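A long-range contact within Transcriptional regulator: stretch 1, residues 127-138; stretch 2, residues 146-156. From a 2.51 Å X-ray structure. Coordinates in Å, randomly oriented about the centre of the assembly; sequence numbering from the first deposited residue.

Stretch 1, residues 127-138: LGGIEVDVPEPV
Stretch 2, residues 146-156: NLSSAGRHRLS

The two stretches run antiparallel within one chain, mostly in extended conformation, and bury 818 Å² between them. CA atoms pair as Gly129–Ser156 (4.8 Å), Glu131–Arg154 (4.2 Å), Asp133–Arg152 (4.5 Å), Glu136–Ala150 (4.6 Å) and Pro137–Ser148 (4.9 Å). The bonded pairs Ile130–Leu155, Val134–Gly151 and Val138–Leu147 keep one register; the nearest CA pair slips by one residue only locally, at Glu136–Ala150.

Three reciprocal backbone pairs carry the contact. Ile130 N donates to Leu155 O (3.2 Å, 159°) and Leu155 N to Ile130 O (2.8 Å, 143°). Val134 N reaches Gly151 O and Gly151 N reaches Val134 O, both at 2.8 Å and near 160°. Leu147 N to Val138 O is 2.8 Å and nearly straight at 169°, whereas Val138 N to Leu147 O is longer and more bent (3.1 Å, 136°). Between the first two pairs, His153 N to Val132 O is a weak bond (3.2 Å, 123°). CA-H...O contacts supplement these, including Arg154 CA to Ile130 O at 3.2 Å and Pro137 CA to Leu147 O at 3.0 Å.

Positive phi favours glycine at Gly128 (79/28), which ends a helix in a Schellman motif, and at Gly129 (82/175). At Gly129 a cross-stretch clash adds to the case: a CB there would point toward stretch 2 and lie 2.8 Å from Leu155 O. The backbone angles of Gly151 (121/-167) call for glycine by themselves, since a CB would jam against the preceding carbonyl. Arg154 also has positive phi (50/78).

Val134, Val138 and Leu147 direct their CB atoms to one face of the pairing. Leu147 (m, t) brings CD1 to 4.1 Å from Val138 CG2 and 4.3 Å from Val134 CB; Val134 is modelled only to CB. That atom also lies over one face of the His153 ring, 4.4 Å from His153 CD2. His153 has chi1 -105°, and a weak hydrogen bond within stretch 2 links His153 NE2 and Ser149 OG (3.5 Å).

A second apolar cluster involves Leu155 (m, p), whose CD1 packs 3.6 Å from Val132 CB (Val132 chi1 t), while Leu155 CB is 4.3 Å from Ile130 CG1 (Ile130 p, t). All three residues are buried, as suits their aliphatic side chains.

Arg154 starts away from stretch 1, but chi angles of t, p, p and -168° fold its end back. Its CD lies 3.4 Å from Gly128 O, and NH1 makes a weak hydrogen bond to Gly129 O (3.4 Å, 137°), at the guanidinium edge. Pro137, with a C-gamma exo ring, sets CG 3.4 Å from Ser148 O.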

# COMPACT_ATOMS: atom_id res chain seq x y z
N LEU A 127 -12.89 1.74 -11.72
CA LEU A 127 -13.76 1.96 -10.56
C LEU A 127 -14.55 3.24 -10.75
O LEU A 127 -15.41 3.57 -9.93
CB LEU A 127 -12.92 2.08 -9.27
CG LEU A 127 -12.28 0.80 -8.75
CD1 LEU A 127 -11.05 1.10 -7.89
CD2 LEU A 127 -13.30 -0.05 -7.99
N GLY A 128 -14.21 3.99 -11.79
CA GLY A 128 -14.82 5.29 -12.06
C GLY A 128 -14.22 6.38 -11.19
O GLY A 128 -14.89 7.37 -10.88
N GLY A 129 -12.96 6.19 -10.79
CA GLY A 129 -12.26 7.14 -9.94
C GLY A 129 -12.59 6.97 -8.47
O GLY A 129 -13.43 6.16 -8.09
N ILE A 130 -11.90 7.73 -7.63
CA ILE A 130 -12.06 7.66 -6.19
C ILE A 130 -12.39 9.03 -5.65
O ILE A 130 -11.89 10.03 -6.18
CB ILE A 130 -10.80 7.04 -5.51
CG1 ILE A 130 -9.49 7.75 -5.96
CG2 ILE A 130 -10.74 5.52 -5.71
CD1 ILE A 130 -8.27 7.47 -5.10
N GLU A 131 -13.21 9.10 -4.61
CA GLU A 131 -13.55 10.39 -4.00
C GLU A 131 -12.58 10.65 -2.86
O GLU A 131 -12.51 9.88 -1.91
CB GLU A 131 -15.00 10.43 -3.52
N VAL A 132 -11.78 11.71 -3.00
CA VAL A 132 -10.79 12.07 -2.00
C VAL A 132 -10.99 13.54 -1.62
O VAL A 132 -11.18 14.38 -2.50
CB VAL A 132 -9.36 11.78 -2.52
CG1 VAL A 132 -8.28 12.42 -1.65
CG2 VAL A 132 -9.12 10.27 -2.64
N ASP A 133 -11.00 13.84 -0.31
CA ASP A 133 -11.14 15.21 0.16
C ASP A 133 -9.78 15.90 0.05
O ASP A 133 -8.76 15.33 0.45
CB ASP A 133 -11.68 15.26 1.60
CG ASP A 133 -13.10 14.75 1.76
OD1 ASP A 133 -14.00 15.26 1.06
OD2 ASP A 133 -13.32 13.89 2.65
N VAL A 134 -9.76 17.09 -0.58
CA VAL A 134 -8.53 17.86 -0.74
C VAL A 134 -8.62 19.03 0.24
O VAL A 134 -9.59 19.77 0.20
CB VAL A 134 -8.38 18.36 -2.18
N PRO A 135 -7.68 19.13 1.21
CA PRO A 135 -7.80 20.19 2.23
C PRO A 135 -7.51 21.59 1.74
O PRO A 135 -7.95 22.55 2.37
CB PRO A 135 -6.80 19.75 3.30
CG PRO A 135 -5.78 18.97 2.58
CD PRO A 135 -6.50 18.28 1.45
N GLU A 136 -6.73 21.72 0.66
CA GLU A 136 -6.27 23.00 0.13
C GLU A 136 -5.77 22.81 -1.29
O GLU A 136 -5.32 21.71 -1.59
CB GLU A 136 -5.07 23.45 0.97
CG GLU A 136 -5.17 24.84 1.55
CD GLU A 136 -3.92 25.22 2.33
OE1 GLU A 136 -2.88 24.55 2.16
OE2 GLU A 136 -4.00 26.20 3.11
N PRO A 137 -5.69 23.86 -2.14
CA PRO A 137 -5.09 23.66 -3.48
C PRO A 137 -3.66 23.15 -3.37
O PRO A 137 -2.89 23.64 -2.54
CB PRO A 137 -5.16 25.05 -4.11
CG PRO A 137 -6.25 25.75 -3.36
CD PRO A 137 -6.15 25.25 -1.97
N VAL A 138 -3.34 22.09 -4.12
CA VAL A 138 -2.01 21.46 -4.15
C VAL A 138 -1.54 21.38 -5.58
O VAL A 138 -2.34 21.14 -6.47
CB VAL A 138 -1.99 20.01 -3.58
CG1 VAL A 138 -0.90 19.83 -2.54
CG2 VAL A 138 -3.36 19.54 -3.08
N ASN A 146 -2.30 18.94 -9.93
CA ASN A 146 -2.82 20.29 -9.84
C ASN A 146 -4.27 20.27 -9.39
O ASN A 146 -5.16 20.05 -10.21
CB ASN A 146 -2.61 21.11 -11.13
CG ASN A 146 -3.06 22.56 -11.02
OD1 ASN A 146 -3.13 23.16 -9.94
ND2 ASN A 146 -3.40 23.17 -12.15
N LEU A 147 -4.49 20.47 -8.09
CA LEU A 147 -5.84 20.52 -7.53
C LEU A 147 -6.12 21.96 -7.16
O LEU A 147 -5.52 22.49 -6.23
CB LEU A 147 -5.97 19.55 -6.33
CG LEU A 147 -5.71 18.06 -6.65
CD1 LEU A 147 -5.76 17.21 -5.39
CD2 LEU A 147 -6.69 17.53 -7.68
N SER A 148 -6.96 22.64 -7.96
CA SER A 148 -7.20 24.07 -7.83
C SER A 148 -8.10 24.47 -6.66
O SER A 148 -8.07 25.64 -6.24
CB SER A 148 -7.72 24.66 -9.14
OG SER A 148 -9.01 24.18 -9.48
N SER A 149 -8.87 23.52 -6.08
CA SER A 149 -9.78 23.83 -4.98
C SER A 149 -9.89 22.74 -3.93
O SER A 149 -9.65 21.57 -4.23
CB SER A 149 -11.16 24.18 -5.51
OG SER A 149 -11.66 23.12 -6.31
N ALA A 150 -10.27 23.12 -2.71
CA ALA A 150 -10.47 22.18 -1.62
C ALA A 150 -11.86 21.51 -1.74
O ALA A 150 -12.74 22.06 -2.40
CB ALA A 150 -10.35 22.89 -0.28
N GLY A 151 -12.01 20.33 -1.13
CA GLY A 151 -13.27 19.59 -1.09
C GLY A 151 -13.24 18.19 -1.69
O GLY A 151 -12.17 17.64 -1.92
N ARG A 152 -14.43 17.60 -1.91
CA ARG A 152 -14.56 16.29 -2.55
C ARG A 152 -14.12 16.46 -4.00
O ARG A 152 -14.41 17.50 -4.59
CB ARG A 152 -16.01 15.77 -2.47
N HIS A 153 -13.33 15.54 -4.54
CA HIS A 153 -12.76 15.83 -5.84
C HIS A 153 -12.97 14.79 -6.94
O HIS A 153 -12.85 15.17 -8.12
CB HIS A 153 -11.27 16.14 -5.71
CG HIS A 153 -10.96 17.59 -5.85
ND1 HIS A 153 -9.98 18.04 -6.73
CD2 HIS A 153 -11.54 18.67 -5.27
CE1 HIS A 153 -9.98 19.36 -6.62
NE2 HIS A 153 -10.91 19.78 -5.77
N ARG A 154 -13.26 13.52 -6.61
CA ARG A 154 -13.38 12.47 -7.64
C ARG A 154 -12.14 12.47 -8.56
O ARG A 154 -12.15 13.06 -9.64
CB ARG A 154 -14.71 12.54 -8.42
CG ARG A 154 -14.90 11.45 -9.49
CD ARG A 154 -15.22 10.09 -8.93
NE ARG A 154 -16.58 10.02 -8.39
CZ ARG A 154 -17.03 9.01 -7.64
NH1 ARG A 154 -16.24 7.98 -7.36
NH2 ARG A 154 -18.27 9.03 -7.18
N LEU A 155 -11.05 11.90 -8.06
CA LEU A 155 -9.77 11.85 -8.73
C LEU A 155 -9.75 10.74 -9.77
O LEU A 155 -10.20 9.63 -9.50
CB LEU A 155 -8.64 11.64 -7.71
CG LEU A 155 -8.11 12.89 -7.01
CD1 LEU A 155 -8.93 13.21 -5.79
CD2 LEU A 155 -6.69 12.67 -6.56
N SER A 156 -9.19 11.03 -10.94
CA SER A 156 -9.03 10.02 -11.98
C SER A 156 -7.85 9.14 -11.55
O SER A 156 -7.26 9.38 -10.49
CB SER A 156 -8.72 10.71 -13.31
OG SER A 156 -7.53 11.49 -13.23